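Long-range contacts in CzcP cation efflux P1-ATPase (Ralstonia metallidurans, PDB 4U9R), which probably uses ATP hydrolysis to export zinc, cadmium and cobalt from the cell, the part in this entry being its metal-binding N-terminal extension: residues V106-L110 with S140-R144; L48-L52 with L91-G96. One frame throughout, in Å; residues are numbered along the deposited sequence.

Interaction 1: V106-L110 with S140-R144; sequences VLWQL and SGIAR
Two strands run antiparallel here: the axes of segments 106-109 and 142-144 approach to 4.8 Å, at 168°. The register is L107 opposite R144, W108 opposite A143 and Q109 opposite I142. CA atoms of these pairs lie 4.7 to 5.3 Å apart. A143 has the largest area covered. It forms the hydrogen-bonded pair with W108: W108 N to A143 O is 3.1 Å and A143 N to W108 O is 2.8 Å. These two residues share a face, where W108 (chi1 m) packs on I157 and L161 of helix 154-162. L107 and Q109 lie on the other face with I142 and R144, in the flanking non-hydrogen-bonded pairs. L107 is t, p. This brings its CD1 to 3.7 Å from I142 CG2 and to 3.7 Å from R144 CB. The guanidinium of R144 reaches further, to a salt bridge with D39. Q109 (t, p) folds its amide over the strand end. Its NE2 donates to S140 O at 2.9 Å and to its neighbour L110 O at 3.1 Å. S140 and G141 both have positive phi, a conformation that glycine at 141 adopts easily. Beyond the paired strands, L110 N donates to G141 O at 2.9 Å. L110 CD1 also comes to 4.4 Å from A143 CB. The same two strands carry H105 and E146, which bind a cadmium ion with D42 and C44. An outer strand, 103-109, paired antiparallel with the central strand, 142-148, is the edge-to-centre pairing of a ferredoxin-like βαββα unit, in strand order 103-109, 142-148, 132-137.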
loop_
_atom_site.group_PDB
_atom_site.type_symbol
_atom_site.label_atom_id
_atom_site.label_comp_id
_atom_site.label_asym_id
_atom_site.label_seq_id
_atom_site.Cartn_x
_atom_site.Cartn_y
_atom_site.Cartn_z
ATOM N N VAL A 106 9.039 2.392 -3.248
ATOM C CA VAL A 106 10.208 1.785 -3.869
ATOM C C VAL A 106 10.713 0.685 -2.949
ATOM O O VAL A 106 10.609 0.777 -1.730
ATOM C CB VAL A 106 11.346 2.787 -4.174
ATOM C CG1 VAL A 106 10.951 3.721 -5.303
ATOM C CG2 VAL A 106 11.751 3.572 -2.937
ATOM N N LEU A 107 11.212 -0.375 -3.562
ATOM C CA LEU A 107 11.874 -1.454 -2.850
ATOM C C LEU A 107 13.263 -1.594 -3.497
ATOM O O LEU A 107 13.413 -2.210 -4.567
ATOM C CB LEU A 107 11.060 -2.752 -2.946
ATOM C CG LEU A 107 11.564 -3.930 -2.108
ATOM C CD1 LEU A 107 11.342 -3.676 -0.630
ATOM C CD2 LEU A 107 10.880 -5.220 -2.546
ATOM N N TRP A 108 14.261 -0.976 -2.866
ATOM C CA TRP A 108 15.602 -0.908 -3.432
ATOM C C TRP A 108 16.584 -1.764 -2.670
ATOM O O TRP A 108 16.509 -1.858 -1.437
ATOM C CB TRP A 108 16.113 0.527 -3.445
ATOM C CG TRP A 108 15.509 1.347 -4.499
ATOM C CD1 TRP A 108 15.094 0.927 -5.737
ATOM C CD2 TRP A 108 15.255 2.744 -4.443
ATOM N NE1 TRP A 108 14.587 1.986 -6.447
ATOM C CE2 TRP A 108 14.679 3.116 -5.678
ATOM C CE3 TRP A 108 15.453 3.722 -3.471
ATOM C CZ2 TRP A 108 14.305 4.432 -5.967
ATOM C CZ3 TRP A 108 15.068 5.032 -3.761
ATOM C CH2 TRP A 108 14.501 5.369 -4.996
ATOM N N GLN A 109 17.485 -2.380 -3.446
ATOM C CA GLN A 109 18.680 -3.074 -2.955
ATOM C C GLN A 109 19.819 -2.051 -2.864
ATOM O O GLN A 109 20.396 -1.652 -3.885
ATOM C CB GLN A 109 19.050 -4.226 -3.908
ATOM C CG GLN A 109 20.366 -4.943 -3.607
ATOM C CD GLN A 109 20.355 -5.671 -2.274
ATOM O OE1 GLN A 109 19.898 -6.811 -2.178
ATOM N NE2 GLN A 109 20.872 -5.019 -1.236
ATOM N N LEU A 110 20.107 -1.593 -1.644
ATOM C CA LEU A 110 21.189 -0.629 -1.436
ATOM C C LEU A 110 22.555 -1.306 -1.511
ATOM O O LEU A 110 22.704 -2.492 -1.223
ATOM C CB LEU A 110 21.030 0.092 -0.093
ATOM C CG LEU A 110 19.745 0.912 0.106
ATOM C CD1 LEU A 110 19.767 1.601 1.466
ATOM C CD2 LEU A 110 19.547 1.936 -1.004
ATOM N N SER A 140 21.164 -7.064 4.899
ATOM C CA SER A 140 21.462 -7.222 3.473
ATOM C C SER A 140 21.002 -6.003 2.673
ATOM O O SER A 140 21.147 -5.954 1.451
ATOM C CB SER A 140 20.853 -8.508 2.906
ATOM O OG SER A 140 20.704 -8.425 1.500
ATOM N N GLY A 141 20.462 -5.019 3.384
ATOM C CA GLY A 141 20.202 -3.701 2.839
ATOM C C GLY A 141 19.119 -3.587 1.783
ATOM O O GLY A 141 19.287 -2.862 0.786
ATOM N N ILE A 142 18.017 -4.318 1.987
ATOM C CA ILE A 142 16.795 -4.128 1.189
ATOM C C ILE A 142 15.905 -3.112 1.903
ATOM O O ILE A 142 15.426 -3.363 3.013
ATOM C CB ILE A 142 16.018 -5.439 0.967
ATOM C CG1 ILE A 142 16.781 -6.358 0.005
ATOM C CG2 ILE A 142 14.620 -5.151 0.421
ATOM C CD1 ILE A 142 16.650 -5.970 -1.456
ATOM N N ALA A 143 15.704 -1.963 1.255
ATOM C CA ALA A 143 14.912 -0.869 1.822
ATOM C C ALA A 143 13.465 -0.925 1.310
ATOM O O ALA A 143 13.234 -0.824 0.106
ATOM C CB ALA A 143 15.546 0.477 1.477
ATOM N N ARG A 144 12.519 -1.072 2.244
ATOM C CA ARG A 144 11.069 -1.095 1.971
ATOM C C ARG A 144 10.445 0.206 2.480
ATOM O O ARG A 144 10.191 0.341 3.672
ATOM C CB ARG A 144 10.430 -2.290 2.695
ATOM C CG ARG A 144 8.899 -2.311 2.726
ATOM C CD ARG A 144 8.358 -3.248 3.804
ATOM N NE ARG A 144 6.965 -3.595 3.548
ATOM C CZ ARG A 144 6.559 -4.445 2.602
ATOM N NH1 ARG A 144 7.436 -5.053 1.812
ATOM N NH2 ARG A 144 5.265 -4.692 2.439
#

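Interaction 2: L48-L52 with L91-G96; sequences LLSEL and LVTSTG
L52 and T95 are the most covered residues in this contact between two alpha-helical segments. The axes of the segments cross at 131° and come within 10.2 Å. CA atoms come nearest at L48-G96 (6.2 Å) and L52-V92 (7.1 Å). L52 is m, t, which sends its methyls across the gap: CD1 lies 3.8 Å from V92 CG2, and CD2 lies 4.4 Å from L91 CG. V92 is t and also rests on I74 and V76 of strand 73-78. L48 is t, p and extends its CD1 to 3.9 Å from T95 CG2. L48 CD1 also lies against the G96 backbone, 3.9 Å from G96 N. T95 is m. In this rotamer OG1 donates to L91 O in its own helix at 2.7 Å, and CG2 faces the partner helix. E51 (m, t) borders the contact, with OE1 3.5 Å from T95 CG2. Both helices pack on the sheet of strands 24-29, 73-78 and 58-64, as in a ferredoxin-like fold. No hydrogen bond joins the two segments. T95 spends its hydroxyl inside its own helix, so the contact is held mainly by leucine, valine and threonine methyl groups.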
loop_
_atom_site.group_PDB
_atom_site.type_symbol
_atom_site.label_atom_id
_atom_site.label_comp_id
_atom_site.label_asym_id
_atom_site.label_seq_id
_atom_site.Cartn_x
_atom_site.Cartn_y
_atom_site.Cartn_z
ATOM N N LEU A 48 -7.281 1.140 2.143
ATOM C CA LEU A 48 -8.437 0.910 1.284
ATOM C C LEU A 48 -9.561 0.265 2.071
ATOM O O LEU A 48 -10.674 0.762 2.081
ATOM C CB LEU A 48 -8.054 0.038 0.097
ATOM C CG LEU A 48 -9.146 -0.420 -0.873
ATOM C CD1 LEU A 48 -9.956 0.742 -1.361
ATOM C CD2 LEU A 48 -8.499 -1.092 -2.073
ATOM N N LEU A 49 -9.266 -0.829 2.752
ATOM C CA LEU A 49 -10.297 -1.542 3.500
ATOM C C LEU A 49 -10.890 -0.703 4.615
ATOM O O LEU A 49 -12.097 -0.657 4.742
ATOM C CB LEU A 49 -9.784 -2.852 4.082
ATOM C CG LEU A 49 -9.391 -3.965 3.107
ATOM C CD1 LEU A 49 -8.748 -5.121 3.872
ATOM C CD2 LEU A 49 -10.572 -4.454 2.362
ATOM N N SER A 50 -10.073 -0.011 5.391
ATOM C CA SER A 50 -10.618 0.778 6.529
ATOM C C SER A 50 -11.451 1.986 6.064
ATOM O O SER A 50 -12.490 2.347 6.678
ATOM C CB SER A 50 -9.502 1.195 7.513
ATOM O OG SER A 50 -8.578 2.091 6.908
ATOM N N GLU A 51 -11.052 2.578 4.965
ATOM C CA GLU A 51 -11.871 3.632 4.351
ATOM C C GLU A 51 -13.176 3.085 3.833
ATOM O O GLU A 51 -14.213 3.688 4.067
ATOM C CB GLU A 51 -11.114 4.368 3.255
ATOM C CG GLU A 51 -10.018 5.237 3.856
ATOM C CD GLU A 51 -9.278 6.102 2.847
ATOM O OE1 GLU A 51 -9.842 6.414 1.770
ATOM O OE2 GLU A 51 -8.121 6.469 3.156
ATOM N N LEU A 52 -13.159 1.911 3.198
ATOM C CA LEU A 52 -14.430 1.326 2.746
ATOM C C LEU A 52 -15.352 0.981 3.880
ATOM O O LEU A 52 -16.559 1.130 3.730
ATOM C CB LEU A 52 -14.223 0.100 1.907
ATOM C CG LEU A 52 -13.651 0.396 0.520
ATOM C CD1 LEU A 52 -13.425 -0.922 -0.193
ATOM C CD2 LEU A 52 -14.601 1.286 -0.279
ATOM N N LEU A 91 -17.397 3.282 -5.524
ATOM C CA LEU A 91 -16.762 3.574 -4.261
ATOM C C LEU A 91 -15.485 2.753 -4.102
ATOM O O LEU A 91 -14.449 3.295 -3.771
ATOM C CB LEU A 91 -17.716 3.287 -3.135
ATOM C CG LEU A 91 -17.641 4.071 -1.848
ATOM C CD1 LEU A 91 -17.370 5.557 -2.063
ATOM C CD2 LEU A 91 -18.989 3.895 -1.164
ATOM N N VAL A 92 -15.536 1.457 -4.378
ATOM C CA VAL A 92 -14.311 0.648 -4.292
ATOM C C VAL A 92 -13.244 1.099 -5.284
ATOM O O VAL A 92 -12.129 1.364 -4.892
ATOM C CB VAL A 92 -14.553 -0.856 -4.466
ATOM C CG1 VAL A 92 -13.235 -1.598 -4.461
ATOM C CG2 VAL A 92 -15.466 -1.398 -3.375
ATOM N N THR A 93 -13.565 1.146 -6.570
ATOM C CA THR A 93 -12.577 1.492 -7.593
ATOM C C THR A 93 -12.063 2.927 -7.448
ATOM O O THR A 93 -10.886 3.180 -7.702
ATOM C CB THR A 93 -13.140 1.368 -9.026
ATOM O OG1 THR A 93 -14.388 2.068 -9.093
ATOM C CG2 THR A 93 -13.358 -0.101 -9.400
ATOM N N SER A 94 -12.912 3.873 -7.056
ATOM C CA SER A 94 -12.420 5.255 -6.925
ATOM C C SER A 94 -11.624 5.491 -5.618
ATOM O O SER A 94 -10.706 6.312 -5.590
ATOM C CB SER A 94 -13.542 6.268 -7.018
ATOM O OG SER A 94 -14.307 6.299 -5.827
ATOM N N THR A 95 -11.979 4.809 -4.536
ATOM C CA THR A 95 -11.207 4.949 -3.304
ATOM C C THR A 95 -9.808 4.380 -3.555
ATOM O O THR A 95 -8.808 4.953 -3.129
ATOM C CB THR A 95 -11.866 4.265 -2.131
ATOM O OG1 THR A 95 -13.168 4.814 -1.948
ATOM C CG2 THR A 95 -11.034 4.457 -0.850
ATOM N N GLY A 96 -9.755 3.276 -4.273
ATOM C CA GLY A 96 -8.499 2.671 -4.711
ATOM C C GLY A 96 -7.661 3.566 -5.590
ATOM O O GLY A 96 -6.422 3.620 -5.439
#

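In the fold
The modelled chain starts with a first unit, strand 24-29 to helix 85-102. Interaction 2 lies in it, closing the loop from helix 43-53 through strands 58-64 and 73-78 to helix 85-102. That helix runs straight into strand 103-109, where interaction 1 opens. Interaction 1 closes a second loop, through helix 116-127 and strand 132-137, and joins the outer strand to the central one. The two loops follow in series and neither nest nor cross. The contacts do not touch: their centres are 28 Å apart and nearest atoms about 14 Å. The cadmium site takes ligands from both units and so bridges them.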